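Local coordinates for lysyl-trna-dependent l-ysyl-phosphatidylgycerol synthase (Bacillus licheniformis, PDB 4V36), which transfers lysine from lysyl-tRNA to the membrane lipid phosphatidylglycerol, a modification linked to bacterial resistance, at residues 140-144 against 242-246; 43-47 against 76-81. The contacts are given in a common frame with arbitrary orientation. Numbering follows the deposited sequence.

The first contact met from the N terminus is contact 2. There the edge strand 41-44 and the turn after it are joined to helix 74-87, closing a loop that holds the antiparallel strands 50-57 and 60-69. The chain then continues through strands 91-97 and 111-122 before contact 1 opens on helix 134-145; this contact closes a longer excursion, including strands 149-153, 196-200, 206-213 and 220-228, when helix 236-251 packs back. The two loops follow one another, neither nested nor crossed. Their centres lie about 44 Å apart on opposite sides of the chain's centre: contact 2 ties one end of the sheet to its covering helix, contact 1 joins two helices, consistent with an acetyltransferase-like fold.

Contact 1: 140-144 against 242-246; sequences YNRFE and IYLFQ
Ile-242 and the two tyrosines Tyr-140 and Tyr-243 form the apolar centre, between two helical segments whose axes run nearly perpendicular, 91° between N-to-C directions and 12.4 Å apart at closest approach. The nearest CA atoms are those of Tyr-140 and Ile-242, 7.2 Å apart. Tyr-140 (chi1 t) swings its ring to the partner helix, bringing CD1 to 3.7 Å from CG2 of Ile-242 (chi1 m, chi2 t) and CE1 to 3.7 Å from CE1 of Tyr-243. The rings meet obliquely, centroids 5.6 Å apart and planes at 54°. Tyr-243 (chi1 m) reaches across the gap until its OH lies 3.5 Å from CB of Phe-143, whose ring (chi1 m) leads away to pack on Ile-236 and Ala-239 in the earlier part of the same partner helix. Farther out, the exposed Gln-246 (chi1 t, chi2 t) extends its side chain, with OE1 4.0 Å from the Tyr-140 OH. At the polar edge Glu-144 (chi1 m, chi2 m) folds back so that OE2 accepts a 2.6 Å hydrogen bond from the Tyr-243 OH. Long aromatic side chains thus span a wide separation between helix 134-145, which precedes the outermost strand 149-153, and helix 236-251, which packs on strands 206-213 and 255-261 of a probably acetyltransferase-like fold. The short hydrogen bond from phenol to carboxylate gives the buried Tyr-243 a polar partner at its tip, while its ring lies against Tyr-140 and the CB of Phe-143.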
# COMPACT_ATOMS: atom_id res chain seq x y z
N TYR A 140 -8.60 9.33 22.13
CA TYR A 140 -7.30 9.07 22.75
C TYR A 140 -7.42 8.98 24.26
O TYR A 140 -6.89 8.05 24.88
CB TYR A 140 -6.30 10.16 22.36
CG TYR A 140 -4.97 10.07 23.09
CD1 TYR A 140 -4.03 9.11 22.73
CD2 TYR A 140 -4.67 10.94 24.12
CE1 TYR A 140 -2.82 9.03 23.40
CE2 TYR A 140 -3.46 10.87 24.79
CZ TYR A 140 -2.54 9.91 24.42
OH TYR A 140 -1.33 9.83 25.08
N ASN A 141 -8.11 9.95 24.86
CA ASN A 141 -8.27 9.99 26.31
C ASN A 141 -9.01 8.77 26.85
O ASN A 141 -8.69 8.27 27.92
CB ASN A 141 -9.00 11.27 26.72
CG ASN A 141 -8.17 12.51 26.49
OD1 ASN A 141 -6.94 12.48 26.58
ND2 ASN A 141 -8.84 13.62 26.20
N ARG A 142 -10.01 8.30 26.10
CA ARG A 142 -10.78 7.14 26.51
C ARG A 142 -9.93 5.88 26.51
O ARG A 142 -9.97 5.09 27.45
CB ARG A 142 -12.00 6.96 25.60
CG ARG A 142 -12.81 5.70 25.88
CD ARG A 142 -14.20 5.80 25.27
NE ARG A 142 -14.17 6.20 23.87
CZ ARG A 142 -14.12 5.35 22.85
NH1 ARG A 142 -14.10 4.05 23.06
NH2 ARG A 142 -14.10 5.81 21.60
N PHE A 143 -9.15 5.69 25.45
CA PHE A 143 -8.23 4.56 25.36
C PHE A 143 -7.16 4.65 26.44
O PHE A 143 -6.74 3.63 27.00
CB PHE A 143 -7.58 4.50 23.97
CG PHE A 143 -8.40 3.75 22.95
CD1 PHE A 143 -9.47 4.37 22.32
CD2 PHE A 143 -8.10 2.44 22.62
CE1 PHE A 143 -10.22 3.68 21.38
CE2 PHE A 143 -8.84 1.75 21.69
CZ PHE A 143 -9.91 2.38 21.06
N GLU A 144 -6.71 5.86 26.73
CA GLU A 144 -5.73 6.08 27.79
C GLU A 144 -6.35 5.82 29.16
O GLU A 144 -5.68 5.31 30.06
CB GLU A 144 -5.17 7.51 27.73
CG GLU A 144 -4.21 7.75 26.58
CD GLU A 144 -2.90 7.00 26.76
OE1 GLU A 144 -2.07 7.44 27.57
OE2 GLU A 144 -2.71 5.97 26.08
N ILE A 242 -3.51 7.63 15.94
CA ILE A 242 -3.05 8.61 16.92
C ILE A 242 -1.81 8.09 17.64
O ILE A 242 -0.82 8.81 17.78
CB ILE A 242 -4.15 8.94 17.96
CG1 ILE A 242 -5.30 9.68 17.29
CG2 ILE A 242 -3.58 9.78 19.09
CD1 ILE A 242 -6.49 9.91 18.20
N TYR A 243 -1.86 6.84 18.09
CA TYR A 243 -0.71 6.21 18.72
C TYR A 243 0.46 6.08 17.74
O TYR A 243 1.61 6.26 18.11
CB TYR A 243 -1.08 4.83 19.27
CG TYR A 243 -1.88 4.87 20.56
CD1 TYR A 243 -1.35 5.43 21.71
CD2 TYR A 243 -3.15 4.33 20.62
CE1 TYR A 243 -2.07 5.46 22.89
CE2 TYR A 243 -3.89 4.35 21.79
CZ TYR A 243 -3.34 4.92 22.92
OH TYR A 243 -4.07 4.95 24.09
N LEU A 244 0.14 5.75 16.49
CA LEU A 244 1.16 5.63 15.45
C LEU A 244 1.85 6.95 15.18
O LEU A 244 3.08 7.01 15.07
CB LEU A 244 0.54 5.10 14.15
CG LEU A 244 0.39 3.58 14.02
CD1 LEU A 244 -0.33 3.22 12.73
CD2 LEU A 244 1.75 2.91 14.09
N PHE A 245 1.07 8.02 15.07
CA PHE A 245 1.62 9.35 14.79
C PHE A 245 2.46 9.85 15.96
O PHE A 245 3.45 10.55 15.76
CB PHE A 245 0.50 10.35 14.49
CG PHE A 245 -0.26 10.05 13.23
CD1 PHE A 245 0.21 9.12 12.32
CD2 PHE A 245 -1.45 10.70 12.95
CE1 PHE A 245 -0.49 8.84 11.16
CE2 PHE A 245 -2.16 10.43 11.79
CZ PHE A 245 -1.68 9.50 10.89
N GLN A 246 2.07 9.48 17.18
CA GLN A 246 2.83 9.83 18.37
C GLN A 246 4.18 9.13 18.36
O GLN A 246 5.21 9.74 18.65
CB GLN A 246 2.06 9.46 19.63
CG GLN A 246 2.84 9.68 20.92
CD GLN A 246 2.08 9.24 22.15
OE1 GLN A 246 0.99 8.68 22.05
NE2 GLN A 246 2.66 9.48 23.32

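Contact 2: 43-47 against 76-81; sequences FYSSD and LVIKEF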
# COMPACT_ATOMS: atom_id res chain seq x y z
N PHE A 43 11.75 -8.04 -12.34
CA PHE A 43 12.52 -7.78 -13.54
C PHE A 43 13.62 -6.76 -13.25
O PHE A 43 13.37 -5.56 -13.19
CB PHE A 43 11.62 -7.27 -14.67
CG PHE A 43 12.33 -7.09 -15.98
CD1 PHE A 43 12.43 -8.14 -16.88
CD2 PHE A 43 12.90 -5.87 -16.32
CE1 PHE A 43 13.09 -7.98 -18.09
CE2 PHE A 43 13.56 -5.71 -17.53
CZ PHE A 43 13.65 -6.76 -18.41
N TYR A 44 14.84 -7.26 -13.05
CA TYR A 44 15.98 -6.38 -12.81
C TYR A 44 16.57 -5.90 -14.12
O TYR A 44 16.66 -6.66 -15.09
CB TYR A 44 17.04 -7.10 -11.98
CG TYR A 44 16.62 -7.38 -10.55
CD1 TYR A 44 16.86 -6.46 -9.55
CD2 TYR A 44 16.00 -8.57 -10.21
CE1 TYR A 44 16.48 -6.71 -8.24
CE2 TYR A 44 15.61 -8.83 -8.91
CZ TYR A 44 15.85 -7.90 -7.93
OH TYR A 44 15.47 -8.15 -6.63
N SER A 45 16.97 -4.63 -14.16
CA SER A 45 17.59 -4.06 -15.34
C SER A 45 19.00 -4.63 -15.53
O SER A 45 19.60 -5.14 -14.59
CB SER A 45 17.64 -2.54 -15.25
OG SER A 45 18.35 -2.12 -14.10
N SER A 46 19.51 -4.53 -16.75
CA SER A 46 20.86 -5.00 -17.05
C SER A 46 21.90 -4.20 -16.28
O SER A 46 22.98 -4.70 -15.97
CB SER A 46 21.13 -4.91 -18.56
OG SER A 46 20.97 -3.59 -19.03
N ASP A 47 21.56 -2.95 -15.97
CA ASP A 47 22.42 -2.09 -15.17
C ASP A 47 22.52 -2.60 -13.74
O ASP A 47 23.54 -2.42 -13.07
CB ASP A 47 21.89 -0.65 -15.19
CG ASP A 47 22.80 0.31 -14.45
OD1 ASP A 47 24.02 0.07 -14.42
OD2 ASP A 47 22.28 1.31 -13.91
N LEU A 76 15.87 3.06 -18.42
CA LEU A 76 16.49 1.85 -18.95
C LEU A 76 15.66 0.60 -18.65
O LEU A 76 15.43 -0.22 -19.53
CB LEU A 76 17.90 1.68 -18.38
CG LEU A 76 18.65 0.42 -18.79
CD1 LEU A 76 18.78 0.34 -20.31
CD2 LEU A 76 20.02 0.37 -18.14
N VAL A 77 15.22 0.46 -17.40
CA VAL A 77 14.49 -0.73 -16.98
C VAL A 77 13.10 -0.78 -17.63
O VAL A 77 12.60 -1.86 -17.97
CB VAL A 77 14.35 -0.81 -15.44
CG1 VAL A 77 13.59 0.39 -14.89
CG2 VAL A 77 13.70 -2.12 -15.02
N ILE A 78 12.49 0.38 -17.82
CA ILE A 78 11.18 0.46 -18.47
C ILE A 78 11.32 0.10 -19.94
O ILE A 78 10.47 -0.60 -20.50
CB ILE A 78 10.57 1.87 -18.32
CG1 ILE A 78 10.25 2.16 -16.85
CG2 ILE A 78 9.30 1.99 -19.16
CD1 ILE A 78 9.73 3.55 -16.61
N LYS A 79 12.40 0.56 -20.55
CA LYS A 79 12.69 0.26 -21.95
C LYS A 79 12.90 -1.24 -22.17
O LYS A 79 12.36 -1.82 -23.10
CB LYS A 79 13.92 1.04 -22.42
CG LYS A 79 14.28 0.84 -23.88
CD LYS A 79 15.49 1.68 -24.26
CE LYS A 79 15.87 1.51 -25.72
NZ LYS A 79 17.05 2.33 -26.08
N GLU A 80 13.70 -1.85 -21.30
CA GLU A 80 14.01 -3.27 -21.40
C GLU A 80 12.78 -4.14 -21.11
O GLU A 80 12.55 -5.13 -21.80
CB GLU A 80 15.14 -3.65 -20.44
CG GLU A 80 16.48 -3.02 -20.80
CD GLU A 80 17.55 -3.32 -19.76
OE1 GLU A 80 17.21 -3.87 -18.70
OE2 GLU A 80 18.73 -3.00 -20.02
N PHE A 81 12.02 -3.76 -20.10
CA PHE A 81 10.83 -4.52 -19.71
C PHE A 81 9.77 -4.50 -20.80
O PHE A 81 9.20 -5.54 -21.14
CB PHE A 81 10.25 -3.97 -18.40
CG PHE A 81 9.04 -4.71 -17.92
CD1 PHE A 81 9.17 -5.94 -17.29
CD2 PHE A 81 7.77 -4.18 -18.08
CE1 PHE A 81 8.06 -6.63 -16.84
CE2 PHE A 81 6.66 -4.86 -17.63
CZ PHE A 81 6.80 -6.09 -17.01
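Phe-43, on the edge strand 41-44, points its side chain (chi1 t) at the helix and provides the largest share of the buried surface. Phe-81 presents its edge to one face of this ring, centroids 5.3 Å apart and planes at 72°, with Phe-81 CD1 3.6 Å from Phe-43 CG; Phe-81 CA also makes a CH-pi contact, 4.1 Å from the Phe-43 ring centroid. On the same ring, CD2 lies 4.0 Å from Val-77 CG2. Tyr-44 turns the other way, as alternate strand residues do, and meets Phe-22 edge-to-face and Lys-18 by a cation-pi contact. Helix 74-87 thus covers one face of the antiparallel strands 41-44, 50-57 and 60-69 at the outer end of the central sheet, Val-77 and Phe-81 both reaching Ile-52. At Ser-45, where the turn begins, the CA traces come closest, its CA 4.8 Å from that of Val-77 and its CB 3.7 Å from Val-77 CB. Ser-46, next in the turn, holds the Glu-80 carboxylate at two points: its N donates to OE1 (3.1 Å) and its OG to OE2 (2.5 Å). Asp-47 rests CB 3.6 Å from Leu-76 CD2, while its OD2 is hydrogen-bonded to Ser-73 OG just ahead of the helix.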